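Lmo2812 protein (Listeria monocytogenes EGD-e, PDB 5ZQA) is a penicillin-binding protein of the S11 peptidase family, and probably acts as a serine-type D-Ala-D-Ala carboxypeptidase that trims peptidoglycan in the bacterial cell wall. Local coordinates at residues E27-Y32 with A48-N53; A38-V43 with K246-I251. All coordinates share one frame; numbering follows the deposited sequence.

Contact 1 of 2, residues E27-Y32 with A48-N53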
loop_
_atom_site.group_PDB
_atom_site.type_symbol
_atom_site.label_atom_id
_atom_site.label_comp_id
_atom_site.label_asym_id
_atom_site.label_seq_id
_atom_site.Cartn_x
_atom_site.Cartn_y
_atom_site.Cartn_z
ATOM N N GLU A 27 25.264 16.970 3.183
ATOM C CA GLU A 27 23.885 17.443 3.262
ATOM C C GLU A 27 22.924 16.277 3.442
ATOM O O GLU A 27 22.465 15.995 4.553
ATOM C CB GLU A 27 23.521 18.242 2.011
ATOM C CG GLU A 27 24.288 19.542 1.881
ATOM C CD GLU A 27 24.110 20.434 3.096
ATOM O OE1 GLU A 27 22.983 20.488 3.634
ATOM O OE2 GLU A 27 25.098 21.072 3.519
ATOM N N GLN A 28 22.608 15.611 2.338
ATOM C CA GLN A 28 21.871 14.360 2.398
ATOM C C GLN A 28 22.829 13.231 2.035
ATOM O O GLN A 28 23.705 13.401 1.183
ATOM C CB GLN A 28 20.650 14.390 1.474
ATOM C CG GLN A 28 19.864 15.707 1.499
ATOM C CD GLN A 28 19.301 16.067 2.872
ATOM O OE1 GLN A 28 19.325 15.263 3.808
ATOM N NE2 GLN A 28 18.779 17.285 2.992
ATOM N N PRO A 29 22.678 12.077 2.697
ATOM C CA PRO A 29 23.674 11.008 2.582
ATOM C C PRO A 29 23.795 10.435 1.178
ATOM O O PRO A 29 22.965 10.675 0.300
ATOM C CB PRO A 29 23.158 9.944 3.554
ATOM C CG PRO A 29 21.699 10.197 3.628
ATOM C CD PRO A 29 21.547 11.681 3.553
ATOM N N ASN A 30 24.862 9.678 0.989
ATOM C CA ASN A 30 25.150 9.017 -0.265
ATOM C C ASN A 30 24.807 7.541 -0.126
ATOM O O ASN A 30 25.618 6.760 0.375
ATOM C CB ASN A 30 26.627 9.221 -0.619
ATOM C CG ASN A 30 27.005 8.621 -1.954
ATOM O OD1 ASN A 30 26.167 8.455 -2.842
ATOM N ND2 ASN A 30 28.287 8.295 -2.107
ATOM N N LEU A 31 23.600 7.160 -0.540
ATOM C CA LEU A 31 23.174 5.773 -0.418
ATOM C C LEU A 31 23.342 5.024 -1.726
ATOM O O LEU A 31 23.250 5.601 -2.811
ATOM C CB LEU A 31 21.711 5.676 0.029
ATOM C CG LEU A 31 21.329 6.391 1.325
ATOM C CD1 LEU A 31 19.832 6.262 1.557
ATOM C CD2 LEU A 31 22.104 5.855 2.532
ATOM N N TYR A 32 23.574 3.726 -1.611
ATOM C CA TYR A 32 23.619 2.872 -2.785
ATOM C C TYR A 32 22.533 1.822 -2.672
ATOM O O TYR A 32 22.689 0.812 -1.989
ATOM C CB TYR A 32 25.006 2.260 -2.941
ATOM C CG TYR A 32 26.005 3.333 -3.293
ATOM C CD1 TYR A 32 26.014 3.900 -4.560
ATOM C CD2 TYR A 32 26.898 3.820 -2.347
ATOM C CE1 TYR A 32 26.906 4.903 -4.891
ATOM C CE2 TYR A 32 27.796 4.831 -2.669
ATOM C CZ TYR A 32 27.788 5.362 -3.943
ATOM O OH TYR A 32 28.674 6.362 -4.280
ATOM N N ALA A 48 12.157 16.110 3.281
ATOM C CA ALA A 48 12.796 14.993 2.597
ATOM C C ALA A 48 14.176 14.778 3.210
ATOM O O ALA A 48 14.996 15.698 3.228
ATOM C CB ALA A 48 12.898 15.262 1.097
ATOM N N LEU A 49 14.420 13.588 3.754
ATOM C CA LEU A 49 15.711 13.274 4.373
ATOM C C LEU A 49 16.654 12.573 3.397
ATOM O O LEU A 49 17.877 12.614 3.555
ATOM C CB LEU A 49 15.488 12.416 5.620
ATOM C CG LEU A 49 14.495 13.095 6.566
ATOM C CD1 LEU A 49 14.056 12.183 7.700
ATOM C CD2 LEU A 49 15.114 14.383 7.104
ATOM N N TYR A 50 16.071 11.935 2.389
ATOM C CA TYR A 50 16.804 11.388 1.258
ATOM C C TYR A 50 15.855 11.293 0.084
ATOM O O TYR A 50 14.708 10.888 0.260
ATOM C CB TYR A 50 17.391 10.006 1.565
ATOM C CG TYR A 50 18.113 9.393 0.387
ATOM C CD1 TYR A 50 19.434 9.717 0.112
ATOM C CD2 TYR A 50 17.463 8.519 -0.466
ATOM C CE1 TYR A 50 20.092 9.167 -0.977
ATOM C CE2 TYR A 50 18.111 7.959 -1.563
ATOM C CZ TYR A 50 19.424 8.292 -1.808
ATOM O OH TYR A 50 20.079 7.747 -2.895
ATOM N N GLU A 51 16.325 11.671 -1.103
ATOM C CA GLU A 51 15.539 11.518 -2.320
ATOM C C GLU A 51 16.404 11.077 -3.491
ATOM O O GLU A 51 17.493 11.607 -3.721
ATOM C CB GLU A 51 14.818 12.823 -2.682
ATOM C CG GLU A 51 13.520 13.042 -1.917
ATOM C CD GLU A 51 12.754 14.284 -2.368
ATOM O OE1 GLU A 51 13.389 15.312 -2.693
ATOM O OE2 GLU A 51 11.510 14.234 -2.394
ATOM N N GLN A 52 15.897 10.106 -4.232
ATOM C CA GLN A 52 16.531 9.632 -5.452
ATOM C C GLN A 52 15.452 9.399 -6.494
ATOM O O GLN A 52 14.601 8.533 -6.300
ATOM C CB GLN A 52 17.317 8.350 -5.184
ATOM C CG GLN A 52 17.949 7.725 -6.410
ATOM C CD GLN A 52 18.633 6.404 -6.095
ATOM O OE1 GLN A 52 18.860 6.066 -4.927
ATOM N NE2 GLN A 52 18.968 5.650 -7.138
ATOM N N ASN A 53 15.461 10.186 -7.570
ATOM C CA ASN A 53 14.420 10.101 -8.599
ATOM C C ASN A 53 13.028 10.289 -8.008
ATOM O O ASN A 53 12.086 9.603 -8.394
ATOM C CB ASN A 53 14.499 8.758 -9.348
ATOM C CG ASN A 53 15.686 8.683 -10.280
ATOM O OD1 ASN A 53 16.158 9.704 -10.779
ATOM N ND2 ASN A 53 16.171 7.471 -10.528
HETATM O O HOH W 1 22.830 8.562 -3.183
HETATM O O HOH W 2 21.345 4.562 -4.907
#
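Tyr-50 swings its ring out toward Leu-31 because its CG stands opposite the backbone N (chi1 178°), while Leu-31, its CG turned beside its own backbone N, sends CD1 back over that ring. The two side chains run alongside one another, pointing opposite ways, and CD1 comes to rest 3.6 Å from the centroid of the Tyr-50 ring, only 5° off the normal: a CH-pi contact over the middle of one face. Leucine suits the place: one methyl, CD1, sits over the ring centre while CG and CB lie along CE1 and CZ. Pro-29 meets the edge instead. Its carbonyl O lies in the ring plane 3.5 Å from CE1 of Tyr-50, and its CG adds a looser apolar touch on CD1. Leu-31 and Tyr-50 also both pack on Leu-268 of helix 258-272, so the strand's edge, the N-terminal segment and this helix share one apolar patch.

The phenol end is polar and hydrated. Tyr-50 OH donates to OE1 of Gln-52, 2.9 Å away, arriving 37° out of the carbonyl plane, and accepts a hydrogen bond from water 1 at 2.9 Å. That water also donates to the Leu-31 O at 3.0 Å; water 2 joins the same carbonyl to Gln-52 OE1. Leu-49 and Tyr-50 form a classic beta bulge opposite Val-40. Direct adhesion between the segments is thus largely apolar, while two waters connect the loop carbonyl to the polar ends of Tyr-50 and Gln-52, a chemistry consistent with a surface segment laid against a sheet edge.

Contact 2 of 2, residues A38-V43 with K246-I251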
loop_
_atom_site.group_PDB
_atom_site.type_symbol
_atom_site.label_atom_id
_atom_site.label_comp_id
_atom_site.label_asym_id
_atom_site.label_seq_id
_atom_site.Cartn_x
_atom_site.Cartn_y
_atom_site.Cartn_z
ATOM N N ALA A 38 13.679 6.170 -4.794
ATOM C CA ALA A 38 13.576 5.951 -3.359
ATOM C C ALA A 38 13.609 7.253 -2.601
ATOM O O ALA A 38 14.159 8.248 -3.077
ATOM C CB ALA A 38 14.685 5.054 -2.884
ATOM N N ALA A 39 13.031 7.241 -1.408
ATOM C CA ALA A 39 13.027 8.429 -0.572
ATOM C C ALA A 39 12.637 8.077 0.850
ATOM O O ALA A 39 12.042 7.025 1.105
ATOM C CB ALA A 39 12.070 9.495 -1.143
ATOM N N VAL A 40 12.984 8.951 1.784
ATOM C CA VAL A 40 12.437 8.842 3.127
ATOM C C VAL A 40 12.148 10.258 3.604
ATOM O O VAL A 40 12.917 11.191 3.323
ATOM C CB VAL A 40 13.382 8.044 4.091
ATOM C CG1 VAL A 40 14.793 8.682 4.199
ATOM C CG2 VAL A 40 12.725 7.851 5.462
ATOM N N TYR A 41 11.000 10.408 4.260
ATOM C CA TYR A 41 10.477 11.712 4.662
ATOM C C TYR A 41 10.087 11.739 6.132
ATOM O O TYR A 41 9.617 10.747 6.682
ATOM C CB TYR A 41 9.237 12.091 3.837
ATOM C CG TYR A 41 9.421 12.113 2.333
ATOM C CD1 TYR A 41 9.231 10.964 1.583
ATOM C CD2 TYR A 41 9.770 13.283 1.662
ATOM C CE1 TYR A 41 9.382 10.960 0.221
ATOM C CE2 TYR A 41 9.940 13.290 0.289
ATOM C CZ TYR A 41 9.742 12.124 -0.432
ATOM O OH TYR A 41 9.910 12.127 -1.801
ATOM N N SER A 42 10.239 12.902 6.751
ATOM C CA SER A 42 9.684 13.148 8.075
ATOM C C SER A 42 8.209 13.551 7.987
ATOM O O SER A 42 7.856 14.511 7.302
ATOM C CB SER A 42 10.478 14.245 8.786
ATOM O OG SER A 42 9.856 14.560 10.015
ATOM N N VAL A 43 7.350 12.815 8.677
ATOM C CA VAL A 43 5.921 13.098 8.669
ATOM C C VAL A 43 5.590 14.445 9.313
ATOM O O VAL A 43 4.696 15.158 8.854
ATOM C CB VAL A 43 5.147 11.972 9.391
ATOM C CG1 VAL A 43 3.728 12.401 9.731
ATOM C CG2 VAL A 43 5.147 10.710 8.534
ATOM N N LYS A 246 8.594 10.787 16.607
ATOM C CA LYS A 246 8.879 11.179 15.236
ATOM C C LYS A 246 8.579 10.013 14.308
ATOM O O LYS A 246 9.132 8.936 14.481
ATOM C CB LYS A 246 10.342 11.615 15.081
ATOM C CG LYS A 246 10.830 11.668 13.630
ATOM C CD LYS A 246 12.305 12.020 13.552
ATOM C CE LYS A 246 12.820 11.909 12.126
ATOM N NZ LYS A 246 14.267 12.245 12.036
ATOM N N ARG A 247 7.705 10.236 13.331
ATOM C CA ARG A 247 7.394 9.197 12.358
ATOM C C ARG A 247 8.031 9.510 11.013
ATOM O O ARG A 247 8.062 10.667 10.580
ATOM C CB ARG A 247 5.875 9.038 12.202
ATOM C CG ARG A 247 5.491 8.003 11.131
ATOM C CD ARG A 247 3.988 7.671 11.112
ATOM N NE ARG A 247 3.570 6.989 12.340
ATOM C CZ ARG A 247 3.730 5.687 12.571
ATOM N NH1 ARG A 247 4.296 4.907 11.661
ATOM N NH2 ARG A 247 3.325 5.159 13.728
ATOM N N VAL A 248 8.560 8.475 10.362
ATOM C CA VAL A 248 9.085 8.649 9.014
ATOM C C VAL A 248 8.369 7.681 8.090
ATOM O O VAL A 248 7.801 6.674 8.539
ATOM C CB VAL A 248 10.612 8.432 8.932
ATOM C CG1 VAL A 248 11.340 9.414 9.869
ATOM C CG2 VAL A 248 10.982 6.992 9.254
ATOM N N ILE A 249 8.346 8.028 6.807
ATOM C CA ILE A 249 7.796 7.162 5.781
ATOM C C ILE A 249 8.851 6.981 4.704
ATOM O O ILE A 249 9.399 7.959 4.188
ATOM C CB ILE A 249 6.512 7.737 5.183
ATOM C CG1 ILE A 249 5.413 7.762 6.251
ATOM C CG2 ILE A 249 6.059 6.894 3.986
ATOM C CD1 ILE A 249 4.134 8.443 5.784
ATOM N N SER A 250 9.165 5.726 4.395
ATOM C CA SER A 250 10.140 5.420 3.351
ATOM C C SER A 250 9.438 4.863 2.125
ATOM O O SER A 250 8.444 4.153 2.243
ATOM C CB SER A 250 11.178 4.422 3.868
ATOM O OG SER A 250 10.561 3.183 4.206
ATOM N N ILE A 251 9.958 5.200 0.947
ATOM C CA ILE A 251 9.427 4.692 -0.312
ATOM C C ILE A 251 10.542 4.033 -1.120
ATOM O O ILE A 251 11.581 4.654 -1.351
ATOM C CB ILE A 251 8.828 5.808 -1.186
ATOM C CG1 ILE A 251 7.951 6.765 -0.368
ATOM C CG2 ILE A 251 8.094 5.200 -2.372
ATOM C CD1 ILE A 251 6.722 6.151 0.098
#
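Val-40 and Ser-250 face each other as a non-hydrogen-bonded pair in the tightly packed middle of two antiparallel strands, whose axes approach to 4.6 Å at 171°. Hydrogen-bonded pairs flank them. Ala-39 and Ile-251 exchange two bonds, the straighter from Ile-251 N to Ala-39 O (2.8 Å, 172°), and Tyr-41 and Ile-249 exchange two more. Between these, alpha hydrogens also point at carbonyls, as from Val-40 CA to Ile-249 O at 3.3 Å.

The side chains divide by face. Val-40, Ser-42, Val-248 and Ser-250 share one, where Val-40, with CG2 opposite its backbone N, sets that methyl 4.1 Å from CB of Val-248 and equally near CB of Ser-250. Beta-branched valine and small serine fit beneath helix 258-272, touched by Val-40, Val-248 and Ser-250. Ala-39, Tyr-41, Ile-249 and Ile-251 occupy the other face. There the Tyr-41 ring stacks with Phe-179 of helix 175-188, and its hydroxyl is hydrogen-bonded to Glu-51.

Toward Val-43 and Lys-246 the contact becomes more open. Val-43, partly exposed, has left the strand, yet its N still reaches Arg-247 O at 3.0 Å. Its CG2 lies 3.7 Å from CD1 of Ile-249, the two side chains meeting at a slant, and also rests against the aliphatic CG of Arg-247. Backbone bonding therefore fixes the pairing of two central strands, and mainly small or apolar side chains pack against helix 258-272 on one face and helix 175-188 on the other. Arg-247 directs its guanidinium away from the pairing strand, to Asp-223 and Thr-240, while the ammonium of Lys-246 is held by Gly-272 O.

Overall arrangement
From the N terminus, residues 27-32 run along the outside of the domain before the chain enters strand 37-42, turns and returns as strand 48-52. Contact 1 closes this short loop, with 15 residues between its segments. Contact 2 starts within that loop and closes a far longer one, 202 residues that include most of the helices, so the two cross in the chain. Their centres lie 11 Å apart and they meet through neighbouring strands: Gln-52 N approaches Ala-38 O, and Glu-51 OE2 approaches Tyr-41 OH. Together they join the N-terminal segment, the edge strand and the middle of the five-stranded antiparallel sheet, beside helix 258-272.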